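PDB 3HL6: pathogenicity island protein from Staphylococcus aureus subsp. aureus, which is of unknown function but is encoded by an open reading frame of a staphylococcal pathogenicity island. Local coordinates for residues B[90-95]-B[101-106]; B[60-65]-B[183-188]; B[15-20]-B[35-40]. All coordinates share one frame; numbering follows the deposited sequence.

Overall arrangement
The three contacts join different elements of a chain that combines a five-stranded mixed sheet with a helical part, and no two of them hold the same element. Contact 3 is the buried one: helix 13-30 meets strand 33-37 of the sheet through apolar groups, with no hydrogen bond between the segments. Contact 1 is partly buried and also lacks hydrogen bonds between its segments, but there a methionine of helix 100-109 lies over a tyrosine ring of a small hairpin. Contact 2 is at the surface and is the polar one, with a glutamine just past the end of helix 171-184 gripping loop backbone. Contacts 1 and 2 lie on opposite sides of the chain's centre, about 29 Å apart between centres.

Contact 1 (B[90-95]-B[101-106]); sequences YELHDG and SDMMAS
The phenol ring of Tyr90 carries the side chain of Met103 over one of its faces. Met103 CG stands 4.0 Å above the ring plane, displaced toward the rim, and lies 4.2 Å from the ring centroid in a CH-pi contact. The nearest approach is on the CD2 side of the ring, where Met103 CB comes to 3.9 Å from Tyr90 CD2. Farther along the same side chain, Met103 SD sits 4.9 Å from the Tyr90 centroid and 30° off the ring normal, an oblique Met-aromatic contact. The two side chains cross at about a right angle, so the methionine passes over the CD2-CG side of the ring, near where it joins CB.

Tyr90 and Leu92 both direct their side chains to the helix, while Glu91 between them turns away, as expected of alternating strand positions. Their strand, 90-92, is weakly bonded and forms a small antiparallel hairpin with 96-98; the chain then enters helix 100-109, which folds back on the hairpin it has just left. Met103 extends from that helix with CG anti to the backbone N (chi1 -174°), and a bend at chi2 (68°) directs the chain past the ring toward the leucine. Its terminal methyl CE thereby reaches Leu92 CD2 at 4.3 Å, a looser touch at the exposed margin of the contact. Leu162 of helix 152-163 packs against both Tyr90 and Met103, and on another side of helix 100-109 Asp102 OD1 is hydrogen-bonded to Tyr208 OH.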
ATOM      1  N   TYR B  90      -4.542  12.471   7.160  1.00 59.53           N
ATOM      2  CA  TYR B  90      -5.765  11.811   7.610  1.00 61.93           C
ATOM      3  C   TYR B  90      -6.831  12.859   7.830  1.00 64.36           C
ATOM      4  O   TYR B  90      -6.594  13.855   8.533  1.00 64.30           O
ATOM      5  CB  TYR B  90      -5.542  11.073   8.928  1.00 61.01           C
ATOM      6  CG  TYR B  90      -4.585   9.911   8.847  1.00 59.39           C
ATOM      7  CD1 TYR B  90      -5.045   8.608   8.727  1.00 56.63           C
ATOM      8  CD2 TYR B  90      -3.219  10.118   8.899  1.00 58.47           C
ATOM      9  CE1 TYR B  90      -4.171   7.562   8.663  1.00 56.11           C
ATOM     10  CE2 TYR B  90      -2.332   9.070   8.825  1.00 57.37           C
ATOM     11  CZ  TYR B  90      -2.807   7.801   8.708  1.00 56.71           C
ATOM     12  OH  TYR B  90      -1.904   6.767   8.644  1.00 55.65           O
ATOM     13  N   GLU B  91      -8.005  12.649   7.243  1.00 67.14           N
ATOM     14  CA  GLU B  91      -9.109  13.520   7.579  1.00 70.49           C
ATOM     15  C   GLU B  91     -10.005  12.887   8.617  1.00 72.08           C
ATOM     16  O   GLU B  91     -10.594  11.839   8.368  1.00 72.84           O
ATOM     17  CB  GLU B  91      -9.918  13.938   6.358  1.00 70.53           C
ATOM     18  CG  GLU B  91     -10.833  15.117   6.717  1.00 72.88           C
ATOM     19  CD  GLU B  91     -11.553  15.750   5.529  1.00 74.46           C
ATOM     20  OE1 GLU B  91     -11.191  15.456   4.357  1.00 73.66           O
ATOM     21  OE2 GLU B  91     -12.480  16.560   5.801  1.00 75.07           O
ATOM     22  N   LEU B  92     -10.104  13.523   9.783  1.00 74.17           N
ATOM     23  CA  LEU B  92     -11.093  13.122  10.785  1.00 76.35           C
ATOM     24  C   LEU B  92     -12.531  13.520  10.392  1.00 77.48           C
ATOM     25  O   LEU B  92     -12.765  14.530   9.706  1.00 77.66           O
ATOM     26  CB  LEU B  92     -10.738  13.718  12.142  1.00 76.68           C
ATOM     27  CG  LEU B  92      -9.372  13.305  12.711  1.00 78.08           C
ATOM     28  CD1 LEU B  92      -9.005  14.216  13.898  1.00 80.38           C
ATOM     29  CD2 LEU B  92      -9.387  11.820  13.122  1.00 79.28           C
ATOM     30  N   HIS B  93     -13.496  12.720  10.833  1.00 78.99           N
ATOM     31  CA  HIS B  93     -14.844  12.760  10.252  1.00 80.02           C
ATOM     32  C   HIS B  93     -15.556  14.094  10.532  1.00 80.22           C
ATOM     33  O   HIS B  93     -16.078  14.730   9.605  1.00 79.95           O
ATOM     34  CB  HIS B  93     -15.664  11.563  10.740  1.00 80.37           C
ATOM     35  CG  HIS B  93     -15.580  10.361   9.841  1.00 82.21           C
ATOM     36  ND1 HIS B  93     -16.001  10.386   8.521  1.00 84.47           N
ATOM     37  CD2 HIS B  93     -15.131   9.099  10.072  1.00 84.36           C
ATOM     38  CE1 HIS B  93     -15.813   9.191   7.979  1.00 84.56           C
ATOM     39  NE2 HIS B  93     -15.286   8.392   8.898  1.00 84.42           N
ATOM     40  N   ASP B  94     -15.564  14.528  11.802  1.00 80.83           N
ATOM     41  CA  ASP B  94     -15.653  15.980  12.069  1.00 81.25           C
ATOM     42  C   ASP B  94     -14.502  16.640  11.342  1.00 80.81           C
ATOM     43  O   ASP B  94     -13.309  16.289  11.601  1.00 81.44           O
ATOM     44  CB  ASP B  94     -15.546  16.271  13.564  1.00 81.79           C
ATOM     45  CG  ASP B  94     -16.888  16.157  14.283  1.00 83.85           C
ATOM     46  OD1 ASP B  94     -17.952  16.134  13.591  1.00 85.02           O
ATOM     47  OD2 ASP B  94     -16.871  16.097  15.543  1.00 85.53           O
ATOM     48  N   GLY B  95     -14.844  17.584  10.438  1.00 79.83           N
ATOM     49  CA  GLY B  95     -13.821  18.113   9.526  1.00 78.38           C
ATOM     50  C   GLY B  95     -12.524  18.434  10.251  1.00 77.37           C
ATOM     51  O   GLY B  95     -12.538  19.131  11.270  1.00 77.67           O
ATOM     52  N   SER B 101       2.218  12.180  11.488  1.00 45.23           N
ATOM     53  CA  SER B 101       2.853  12.428  12.778  1.00 45.73           C
ATOM     54  C   SER B 101       1.884  12.993  13.816  1.00 45.99           C
ATOM     55  O   SER B 101       1.806  12.492  14.952  1.00 45.93           O
ATOM     56  CB  SER B 101       4.093  13.308  12.629  1.00 45.64           C
ATOM     57  OG  SER B 101       4.985  12.697  11.718  1.00 45.75           O
ATOM     58  N   ASP B 102       1.130  14.015  13.442  1.00 46.20           N
ATOM     59  CA  ASP B 102       0.109  14.524  14.358  1.00 46.96           C
ATOM     60  C   ASP B 102      -0.982  13.499  14.638  1.00 47.09           C
ATOM     61  O   ASP B 102      -1.521  13.434  15.753  1.00 46.89           O
ATOM     62  CB  ASP B 102      -0.554  15.771  13.800  1.00 47.74           C
ATOM     63  CG  ASP B 102       0.393  16.934  13.724  1.00 47.38           C
ATOM     64  OD1 ASP B 102       1.383  16.909  14.477  1.00 47.60           O
ATOM     65  OD2 ASP B 102       0.135  17.851  12.912  1.00 48.46           O
ATOM     66  N   MET B 103      -1.296  12.688  13.637  1.00 47.02           N
ATOM     67  CA  MET B 103      -2.211  11.603  13.877  1.00 47.32           C
ATOM     68  C   MET B 103      -1.699  10.711  14.986  1.00 46.78           C
ATOM     69  O   MET B 103      -2.478  10.298  15.868  1.00 46.99           O
ATOM     70  CB  MET B 103      -2.462  10.794  12.630  1.00 47.91           C
ATOM     71  CG  MET B 103      -3.534   9.751  12.867  1.00 52.03           C
ATOM     72  SD  MET B 103      -5.170  10.450  13.128  1.00 60.60           S
ATOM     73  CE  MET B 103      -6.150   8.986  13.462  1.00 60.29           C
ATOM     74  N   MET B 104      -0.399  10.417  14.962  1.00 45.30           N
ATOM     75  CA  MET B 104       0.156   9.508  15.959  1.00 44.72           C
ATOM     76  C   MET B 104       0.269  10.221  17.304  1.00 45.15           C
ATOM     77  O   MET B 104      -0.066   9.660  18.338  1.00 44.66           O
ATOM     78  CB  MET B 104       1.488   8.928  15.479  1.00 44.59           C
ATOM     79  CG  MET B 104       2.160   8.018  16.455  1.00 44.40           C
ATOM     80  SD  MET B 104       3.779   7.361  15.981  1.00 40.94           S
ATOM     81  CE  MET B 104       4.021   6.302  17.385  1.00 40.51           C
ATOM     82  N   ALA B 105       0.713  11.478  17.279  1.00 46.16           N
ATOM     83  CA  ALA B 105       0.817  12.307  18.482  1.00 46.35           C
ATOM     84  C   ALA B 105      -0.527  12.449  19.189  1.00 46.76           C
ATOM     85  O   ALA B 105      -0.621  12.392  20.425  1.00 46.54           O
ATOM     86  CB  ALA B 105       1.367  13.683  18.122  1.00 46.04           C
ATOM     87  N   SER B 106      -1.566  12.640  18.388  1.00 47.49           N
ATOM     88  CA  SER B 106      -2.944  12.622  18.880  1.00 47.93           C
ATOM     89  C   SER B 106      -3.260  11.358  19.623  1.00 47.74           C
ATOM     90  O   SER B 106      -3.610  11.406  20.790  1.00 48.12           O
ATOM     91  CB  SER B 106      -3.902  12.748  17.716  1.00 47.86           C
ATOM     92  OG  SER B 106      -5.055  13.411  18.153  1.00 52.09           O
TER

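Contact 2 (B[60-65]-B[183-188]); sequences KDCKVR and FVQDEN
The loop between strands 52-57 and 68-71 is fastened here to the chain leaving the C-terminal end of helix 171-184, and Gln185 carries nearly all of the contact. Its OE1 accepts a hydrogen bond from the backbone N of Arg65 at 2.8 Å. The bond is appreciably bent, with an N-H...O angle of 138°, and the donor is tilted 27° from the carbonyl plane of the amide. Val64 CA lies 3.4 Å from the same OE1. The aliphatic part of the glutamine is used as well: Gln185 CB is 3.7 Å from Cys62 SG, and Lys63 O is also 3.7 Å from Gln185 CB. With CG beside the backbone N, a bend at chi2 (-54°) folds the glutamine so that its methylenes lie against Cys62 while its amide meets Arg65. The charged ends of Lys63 and Arg65 lead away from the contact. Gln185 NE2 is hydrogen-bonded to Gln66 O in the loop and to Thr181 O in the helix. With three backbone partners shared between its oxygen and nitrogen, the buried amide should be fixed in rotation, and it links loop to helix without any salt bridge between the segments.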
ATOM      1  N   LYS B  60      16.051  -2.357  25.659  1.00 72.96           N
ATOM      2  CA  LYS B  60      17.295  -3.028  26.072  1.00 75.54           C
ATOM      3  C   LYS B  60      17.189  -3.628  27.478  1.00 76.49           C
ATOM      4  O   LYS B  60      17.431  -4.833  27.671  1.00 76.69           O
ATOM      5  CB  LYS B  60      18.471  -2.046  26.009  1.00 75.72           C
ATOM      6  CG  LYS B  60      18.174  -0.709  26.694  1.00 77.46           C
ATOM      7  CD  LYS B  60      17.050   0.064  25.926  1.00 80.09           C
ATOM      8  CE  LYS B  60      16.389   1.082  26.879  1.00 79.39           C
ATOM      9  NZ  LYS B  60      16.005   0.417  28.172  1.00 80.03           N
ATOM     10  N   ASP B  61      16.818  -2.776  28.446  1.00 77.88           N
ATOM     11  CA  ASP B  61      16.651  -3.189  29.845  1.00 79.10           C
ATOM     12  C   ASP B  61      15.630  -4.306  29.976  1.00 79.27           C
ATOM     13  O   ASP B  61      15.758  -5.186  30.837  1.00 79.57           O
ATOM     14  CB  ASP B  61      16.192  -1.997  30.702  1.00 79.78           C
ATOM     15  CG  ASP B  61      17.234  -0.866  30.735  1.00 81.95           C
ATOM     16  OD1 ASP B  61      18.428  -1.132  30.424  1.00 83.62           O
ATOM     17  OD2 ASP B  61      16.858   0.288  31.064  1.00 84.12           O
ATOM     18  N   CYS B  62      14.619  -4.259  29.107  1.00 78.99           N
ATOM     19  CA  CYS B  62      13.325  -4.859  29.389  1.00 78.65           C
ATOM     20  C   CYS B  62      13.123  -6.136  28.593  1.00 77.70           C
ATOM     21  O   CYS B  62      13.294  -6.145  27.374  1.00 78.13           O
ATOM     22  CB  CYS B  62      12.226  -3.846  29.046  1.00 78.79           C
ATOM     23  SG  CYS B  62      10.539  -4.489  29.173  1.00 82.37           S
ATOM     24  N   LYS B  63      12.748  -7.208  29.289  1.00 76.56           N
ATOM     25  CA  LYS B  63      12.286  -8.443  28.653  1.00 75.62           C
ATOM     26  C   LYS B  63      10.909  -8.238  28.011  1.00 74.89           C
ATOM     27  O   LYS B  63       9.964  -7.812  28.681  1.00 74.71           O
ATOM     28  CB  LYS B  63      12.206  -9.574  29.689  1.00 75.69           C
ATOM     29  CG  LYS B  63      12.560 -10.951  29.145  1.00 76.33           C
ATOM     30  CD  LYS B  63      12.194 -12.053  30.147  1.00 77.21           C
ATOM     31  CE  LYS B  63      11.798 -13.350  29.347  1.00 76.69           C
ATOM     32  NZ  LYS B  63      11.391 -14.437  30.307  1.00 76.28           N
ATOM     33  N   VAL B  64      10.794  -8.537  26.718  1.00 73.68           N
ATOM     34  CA  VAL B  64       9.526  -8.380  26.012  1.00 72.26           C
ATOM     35  C   VAL B  64       8.753  -9.680  26.019  1.00 71.18           C
ATOM     36  O   VAL B  64       9.224 -10.675  25.491  1.00 71.37           O
ATOM     37  CB  VAL B  64       9.740  -7.947  24.556  1.00 72.63           C
ATOM     38  CG1 VAL B  64      10.257  -6.490  24.494  1.00 72.10           C
ATOM     39  CG2 VAL B  64      10.691  -8.938  23.843  1.00 72.39           C
ATOM     40  N   ARG B  65       7.567  -9.664  26.620  1.00 70.07           N
ATOM     41  CA  ARG B  65       6.680 -10.830  26.652  1.00 68.87           C
ATOM     42  C   ARG B  65       5.431 -10.581  25.828  1.00 67.24           C
ATOM     43  O   ARG B  65       4.493 -11.382  25.824  1.00 67.39           O
ATOM     44  CB  ARG B  65       6.284 -11.180  28.096  1.00 69.52           C
ATOM     45  CG  ARG B  65       5.679 -12.604  28.255  1.00 72.21           C
ATOM     46  CD  ARG B  65       6.342 -13.643  27.302  1.00 75.64           C
ATOM     47  NE  ARG B  65       5.369 -14.498  26.614  1.00 77.79           N
ATOM     48  CZ  ARG B  65       4.958 -15.684  27.072  1.00 79.21           C
ATOM     49  NH1 ARG B  65       5.441 -16.162  28.225  1.00 79.35           N
ATOM     50  NH2 ARG B  65       4.064 -16.395  26.383  1.00 77.16           N
ATOM     51  N   PHE B 183       5.872  -0.093  29.424  1.00 63.00           N
ATOM     52  CA  PHE B 183       4.912  -0.157  30.507  1.00 63.61           C
ATOM     53  C   PHE B 183       4.058  -1.408  30.468  1.00 64.81           C
ATOM     54  O   PHE B 183       3.675  -1.947  31.501  1.00 64.88           O
ATOM     55  CB  PHE B 183       4.026   1.069  30.438  1.00 62.86           C
ATOM     56  CG  PHE B 183       2.936   1.099  31.467  1.00 62.57           C
ATOM     57  CD1 PHE B 183       1.599   0.932  31.090  1.00 60.98           C
ATOM     58  CD2 PHE B 183       3.227   1.349  32.800  1.00 61.28           C
ATOM     59  CE1 PHE B 183       0.583   0.996  32.027  1.00 60.74           C
ATOM     60  CE2 PHE B 183       2.203   1.407  33.750  1.00 62.52           C
ATOM     61  CZ  PHE B 183       0.879   1.232  33.363  1.00 60.28           C
ATOM     62  N   VAL B 184       3.751  -1.878  29.272  1.00 66.42           N
ATOM     63  CA  VAL B 184       2.843  -3.000  29.147  1.00 68.00           C
ATOM     64  C   VAL B 184       3.493  -4.389  29.234  1.00 69.51           C
ATOM     65  O   VAL B 184       2.815  -5.366  29.555  1.00 69.40           O
ATOM     66  CB  VAL B 184       1.984  -2.861  27.881  1.00 67.73           C
ATOM     67  CG1 VAL B 184       1.305  -4.165  27.572  1.00 67.39           C
ATOM     68  CG2 VAL B 184       0.966  -1.757  28.085  1.00 66.84           C
ATOM     69  N   GLN B 185       4.788  -4.483  28.951  1.00 71.80           N
ATOM     70  CA  GLN B 185       5.558  -5.662  29.337  1.00 74.56           C
ATOM     71  C   GLN B 185       5.542  -5.754  30.858  1.00 77.06           C
ATOM     72  O   GLN B 185       6.215  -4.977  31.536  1.00 78.12           O
ATOM     73  CB  GLN B 185       7.006  -5.564  28.850  1.00 73.94           C
ATOM     74  CG  GLN B 185       7.175  -5.123  27.401  1.00 73.12           C
ATOM     75  CD  GLN B 185       6.390  -5.983  26.439  1.00 72.09           C
ATOM     76  OE1 GLN B 185       6.338  -7.202  26.591  1.00 70.33           O
ATOM     77  NE2 GLN B 185       5.765  -5.352  25.443  1.00 70.64           N
ATOM     78  N   ASP B 186       4.755  -6.662  31.419  1.00 79.80           N
ATOM     79  CA  ASP B 186       4.258  -6.396  32.777  1.00 82.45           C
ATOM     80  C   ASP B 186       5.314  -6.421  33.871  1.00 83.96           C
ATOM     81  O   ASP B 186       6.153  -7.339  33.950  1.00 84.39           O
ATOM     82  CB  ASP B 186       3.103  -7.320  33.145  1.00 82.82           C
ATOM     83  CG  ASP B 186       1.802  -6.567  33.293  1.00 84.43           C
ATOM     84  OD1 ASP B 186       1.854  -5.306  33.403  1.00 83.91           O
ATOM     85  OD2 ASP B 186       0.742  -7.243  33.299  1.00 85.66           O
ATOM     86  N   GLU B 187       5.258  -5.391  34.717  1.00 85.44           N
ATOM     87  CA  GLU B 187       5.814  -5.470  36.055  1.00 86.92           C
ATOM     88  C   GLU B 187       4.732  -5.908  37.048  1.00 87.51           C
ATOM     89  O   GLU B 187       4.877  -5.687  38.267  1.00 87.90           O
ATOM     90  CB  GLU B 187       6.355  -4.110  36.478  1.00 87.27           C
ATOM     91  CG  GLU B 187       7.325  -3.482  35.492  1.00 88.92           C
ATOM     92  CD  GLU B 187       7.933  -2.193  36.027  1.00 91.03           C
ATOM     93  OE1 GLU B 187       7.814  -1.936  37.255  1.00 92.68           O
ATOM     94  OE2 GLU B 187       8.534  -1.438  35.225  1.00 90.69           O
ATOM     95  N   ASN B 188       3.653  -6.539  36.522  1.00 87.72           N
ATOM     96  CA  ASN B 188       2.335  -6.376  37.158  1.00 87.72           C
ATOM     97  C   ASN B 188       2.187  -4.909  37.548  1.00 87.46           C
ATOM     98  O   ASN B 188       1.889  -4.586  38.702  1.00 87.41           O
ATOM     99  CB  ASN B 188       2.202  -7.285  38.400  1.00 87.90           C
ATOM    100  CG  ASN B 188       2.658  -8.719  38.117  1.00 88.55           C
ATOM    101  OD1 ASN B 188       2.481  -9.616  38.941  1.00 88.38           O
ATOM    102  ND2 ASN B 188       3.249  -8.934  36.947  1.00 89.31           N
TER

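Contact 3 (B[15-20]-B[35-40]); sequences GTLLRY and FKLYND
Leu17 and Thr16 of helix 13-30 make the close part of this contact, packing on Phe35 and Leu37 of the neighbouring strand. One methyl of Leu17, CD2, does most of the touching. It meets the rim of the Phe35 ring near the ring plane, 3.8 Å from Phe35 CE2 and 3.9 Å from Phe35 CZ, and it also lies 4.1 Å from Leu37 CD2. Leu37 CD2 itself sits at the edge of the Phe35 ring, in its plane, so the two leucine methyls and the ring edge form one apolar cluster. Phe35 holds CG between its backbone N and carbonyl carbon (chi1 61°), a setting that brings the ring toward the helix. Beside this cluster, Thr16 CG2 packs at 3.9 Å against Leu37 CD1, the two side chains sliding past each other in opposite directions.

The elements belong to a beta-alpha-beta crossover in which helix 13-30 connects the parallel, adjacent strands 4-6 and 33-37. The helix and strand axes approach to 10.8 Å and run at 151° to one another, roughly antiparallel, with side chains from both bridging the gap. Ile6 of the first strand touches both Thr16 and Leu37, and the Tyr46 ring of the next strand meets that of Phe35. In Thr16, OG1 lies beside the backbone N (chi1 -62°), which leaves CG2 anti to that N and turned to Leu37; the hydroxyl is hydrogen-bonded to Asn8 OD1 and Glu9 N.

Packing is looser toward Tyr20, which is partly exposed: Tyr20 CB comes to 4.6 Å from Phe35 CZ, but the rest of the side chain leads away. At the other end of the strand, a type II turn from Leu37 to Asp40 carries Tyr38 and Asn39 into solvent-exposed positions, well clear of the helix.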
ATOM      1  N   GLY B  15       5.131   0.076   3.262  1.00 37.03           N
ATOM      2  CA  GLY B  15       5.282  -0.651   1.995  1.00 36.87           C
ATOM      3  C   GLY B  15       6.230  -1.860   1.953  1.00 37.60           C
ATOM      4  O   GLY B  15       5.878  -2.896   1.398  1.00 37.45           O
ATOM      5  N   THR B  16       7.443  -1.727   2.502  1.00 37.88           N
ATOM      6  CA  THR B  16       8.410  -2.814   2.515  1.00 37.39           C
ATOM      7  C   THR B  16       7.803  -3.898   3.384  1.00 37.99           C
ATOM      8  O   THR B  16       7.893  -5.072   3.082  1.00 38.92           O
ATOM      9  CB  THR B  16       9.791  -2.384   3.145  1.00 37.93           C
ATOM     10  OG1 THR B  16      10.404  -1.336   2.393  1.00 35.94           O
ATOM     11  CG2 THR B  16      10.755  -3.563   3.240  1.00 37.41           C
ATOM     12  N   LEU B  17       7.174  -3.500   4.472  1.00 39.11           N
ATOM     13  CA  LEU B  17       6.499  -4.452   5.360  1.00 40.46           C
ATOM     14  C   LEU B  17       5.310  -5.175   4.698  1.00 41.70           C
ATOM     15  O   LEU B  17       5.135  -6.376   4.909  1.00 42.47           O
ATOM     16  CB  LEU B  17       6.006  -3.751   6.613  1.00 39.67           C
ATOM     17  CG  LEU B  17       7.067  -3.418   7.641  1.00 39.32           C
ATOM     18  CD1 LEU B  17       6.470  -2.506   8.708  1.00 36.01           C
ATOM     19  CD2 LEU B  17       7.632  -4.721   8.259  1.00 38.90           C
ATOM     20  N   LEU B  18       4.513  -4.461   3.908  1.00 42.55           N
ATOM     21  CA  LEU B  18       3.383  -5.083   3.217  1.00 44.17           C
ATOM     22  C   LEU B  18       3.910  -6.118   2.237  1.00 44.91           C
ATOM     23  O   LEU B  18       3.369  -7.207   2.113  1.00 44.72           O
ATOM     24  CB  LEU B  18       2.504  -4.023   2.490  1.00 45.05           C
ATOM     25  CG  LEU B  18       1.137  -4.441   1.896  1.00 44.89           C
ATOM     26  CD1 LEU B  18       0.273  -5.014   2.982  1.00 42.84           C
ATOM     27  CD2 LEU B  18       0.369  -3.280   1.185  1.00 44.32           C
ATOM     28  N   ARG B  19       5.000  -5.790   1.557  1.00 46.26           N
ATOM     29  CA  ARG B  19       5.546  -6.708   0.563  1.00 47.22           C
ATOM     30  C   ARG B  19       6.129  -7.988   1.172  1.00 47.74           C
ATOM     31  O   ARG B  19       6.028  -9.085   0.611  1.00 47.64           O
ATOM     32  CB  ARG B  19       6.634  -6.037  -0.272  1.00 47.49           C
ATOM     33  CG  ARG B  19       7.064  -6.951  -1.379  1.00 47.91           C
ATOM     34  CD  ARG B  19       8.248  -6.487  -2.111  1.00 51.56           C
ATOM     35  NE  ARG B  19       8.658  -7.531  -3.044  1.00 56.18           N
ATOM     36  CZ  ARG B  19       9.784  -8.235  -2.954  1.00 55.55           C
ATOM     37  NH1 ARG B  19      10.651  -7.999  -1.971  1.00 56.61           N
ATOM     38  NH2 ARG B  19      10.040  -9.169  -3.859  1.00 52.00           N
ATOM     39  N   TYR B  20       6.782  -7.857   2.309  1.00 48.46           N
ATOM     40  CA  TYR B  20       7.347  -9.050   2.900  1.00 48.90           C
ATOM     41  C   TYR B  20       6.229  -9.822   3.551  1.00 48.35           C
ATOM     42  O   TYR B  20       6.249 -11.031   3.551  1.00 48.45           O
ATOM     43  CB  TYR B  20       8.547  -8.720   3.820  1.00 49.06           C
ATOM     44  CG  TYR B  20       9.795  -8.540   2.965  1.00 51.73           C
ATOM     45  CD1 TYR B  20      10.620  -9.623   2.666  1.00 53.38           C
ATOM     46  CD2 TYR B  20      10.101  -7.310   2.385  1.00 54.54           C
ATOM     47  CE1 TYR B  20      11.738  -9.484   1.844  1.00 54.27           C
ATOM     48  CE2 TYR B  20      11.225  -7.152   1.554  1.00 55.13           C
ATOM     49  CZ  TYR B  20      12.038  -8.253   1.284  1.00 56.03           C
ATOM     50  OH  TYR B  20      13.156  -8.132   0.460  1.00 55.96           O
ATOM     51  N   PHE B  35      12.656 -10.393  11.696  1.00 63.55           N
ATOM     52  CA  PHE B  35      13.557  -9.480  11.023  1.00 62.03           C
ATOM     53  C   PHE B  35      13.579  -8.079  11.597  1.00 61.12           C
ATOM     54  O   PHE B  35      12.830  -7.757  12.502  1.00 60.66           O
ATOM     55  CB  PHE B  35      13.309  -9.479   9.508  1.00 61.72           C
ATOM     56  CG  PHE B  35      11.942  -9.041   9.115  1.00 59.56           C
ATOM     57  CD1 PHE B  35      10.893  -9.944   9.083  1.00 58.99           C
ATOM     58  CD2 PHE B  35      11.699  -7.729   8.777  1.00 56.79           C
ATOM     59  CE1 PHE B  35       9.625  -9.541   8.704  1.00 58.27           C
ATOM     60  CE2 PHE B  35      10.432  -7.329   8.399  1.00 57.16           C
ATOM     61  CZ  PHE B  35       9.401  -8.239   8.357  1.00 56.48           C
ATOM     62  N   LYS B  36      14.499  -7.279  11.080  1.00 60.78           N
ATOM     63  CA  LYS B  36      14.545  -5.854  11.331  1.00 60.93           C
ATOM     64  C   LYS B  36      14.632  -5.162   9.981  1.00 60.83           C
ATOM     65  O   LYS B  36      15.046  -5.770   8.987  1.00 60.15           O
ATOM     66  CB  LYS B  36      15.750  -5.493  12.200  1.00 60.58           C
ATOM     67  CG  LYS B  36      15.987  -6.492  13.317  1.00 62.42           C
ATOM     68  CD  LYS B  36      16.506  -5.832  14.604  1.00 66.52           C
ATOM     69  CE  LYS B  36      17.921  -5.242  14.414  1.00 68.83           C
ATOM     70  NZ  LYS B  36      18.673  -5.140  15.701  1.00 69.14           N
ATOM     71  N   LEU B  37      14.206  -3.901   9.950  1.00 61.16           N
ATOM     72  CA  LEU B  37      14.509  -3.005   8.837  1.00 61.37           C
ATOM     73  C   LEU B  37      15.777  -2.203   9.080  1.00 61.86           C
ATOM     74  O   LEU B  37      16.038  -1.716  10.187  1.00 61.95           O
ATOM     75  CB  LEU B  37      13.349  -2.041   8.579  1.00 61.29           C
ATOM     76  CG  LEU B  37      12.241  -2.630   7.726  1.00 59.61           C
ATOM     77  CD1 LEU B  37      12.824  -3.203   6.489  1.00 59.68           C
ATOM     78  CD2 LEU B  37      11.635  -3.751   8.490  1.00 63.38           C
ATOM     79  N   TYR B  38      16.559  -2.026   8.032  1.00 62.28           N
ATOM     80  CA  TYR B  38      17.740  -1.224   8.184  1.00 62.35           C
ATOM     81  C   TYR B  38      17.451   0.263   8.414  1.00 61.73           C
ATOM     82  O   TYR B  38      16.765   0.902   7.631  1.00 61.71           O
ATOM     83  CB  TYR B  38      18.724  -1.457   7.043  1.00 63.01           C
ATOM     84  CG  TYR B  38      20.082  -0.995   7.469  1.00 65.55           C
ATOM     85  CD1 TYR B  38      20.815  -1.715   8.419  1.00 68.12           C
ATOM     86  CD2 TYR B  38      20.608   0.200   6.985  1.00 68.08           C
ATOM     87  CE1 TYR B  38      22.065  -1.265   8.849  1.00 69.80           C
ATOM     88  CE2 TYR B  38      21.848   0.655   7.398  1.00 70.23           C
ATOM     89  CZ  TYR B  38      22.566  -0.078   8.332  1.00 70.61           C
ATOM     90  OH  TYR B  38      23.790   0.394   8.732  1.00 73.84           O
ATOM     91  N   ASN B  39      17.982   0.794   9.517  1.00 61.45           N
ATOM     92  CA  ASN B  39      17.835   2.201   9.896  1.00 60.37           C
ATOM     93  C   ASN B  39      16.359   2.596  10.089  1.00 59.30           C
ATOM     94  O   ASN B  39      15.891   3.636   9.623  1.00 59.60           O
ATOM     95  CB  ASN B  39      18.565   3.112   8.895  1.00 61.02           C
ATOM     96  CG  ASN B  39      19.850   3.753   9.479  1.00 62.47           C
ATOM     97  OD1 ASN B  39      20.214   3.541  10.638  1.00 62.99           O
ATOM     98  ND2 ASN B  39      20.528   4.546   8.661  1.00 64.93           N
ATOM     99  N   ASP B  40      15.636   1.720  10.773  1.00 57.56           N
ATOM    100  CA  ASP B  40      14.278   1.943  11.218  1.00 55.35           C
ATOM    101  C   ASP B  40      14.340   2.941  12.343  1.00 54.19           C
ATOM    102  O   ASP B  40      14.852   2.613  13.407  1.00 54.30           O
ATOM    103  CB  ASP B  40      13.760   0.622  11.781  1.00 55.47           C
ATOM    104  CG  ASP B  40      12.289   0.661  12.161  1.00 54.67           C
ATOM    105  OD1 ASP B  40      11.685   1.760  12.184  1.00 53.49           O
ATOM    106  OD2 ASP B  40      11.753  -0.437  12.437  1.00 51.61           O
TER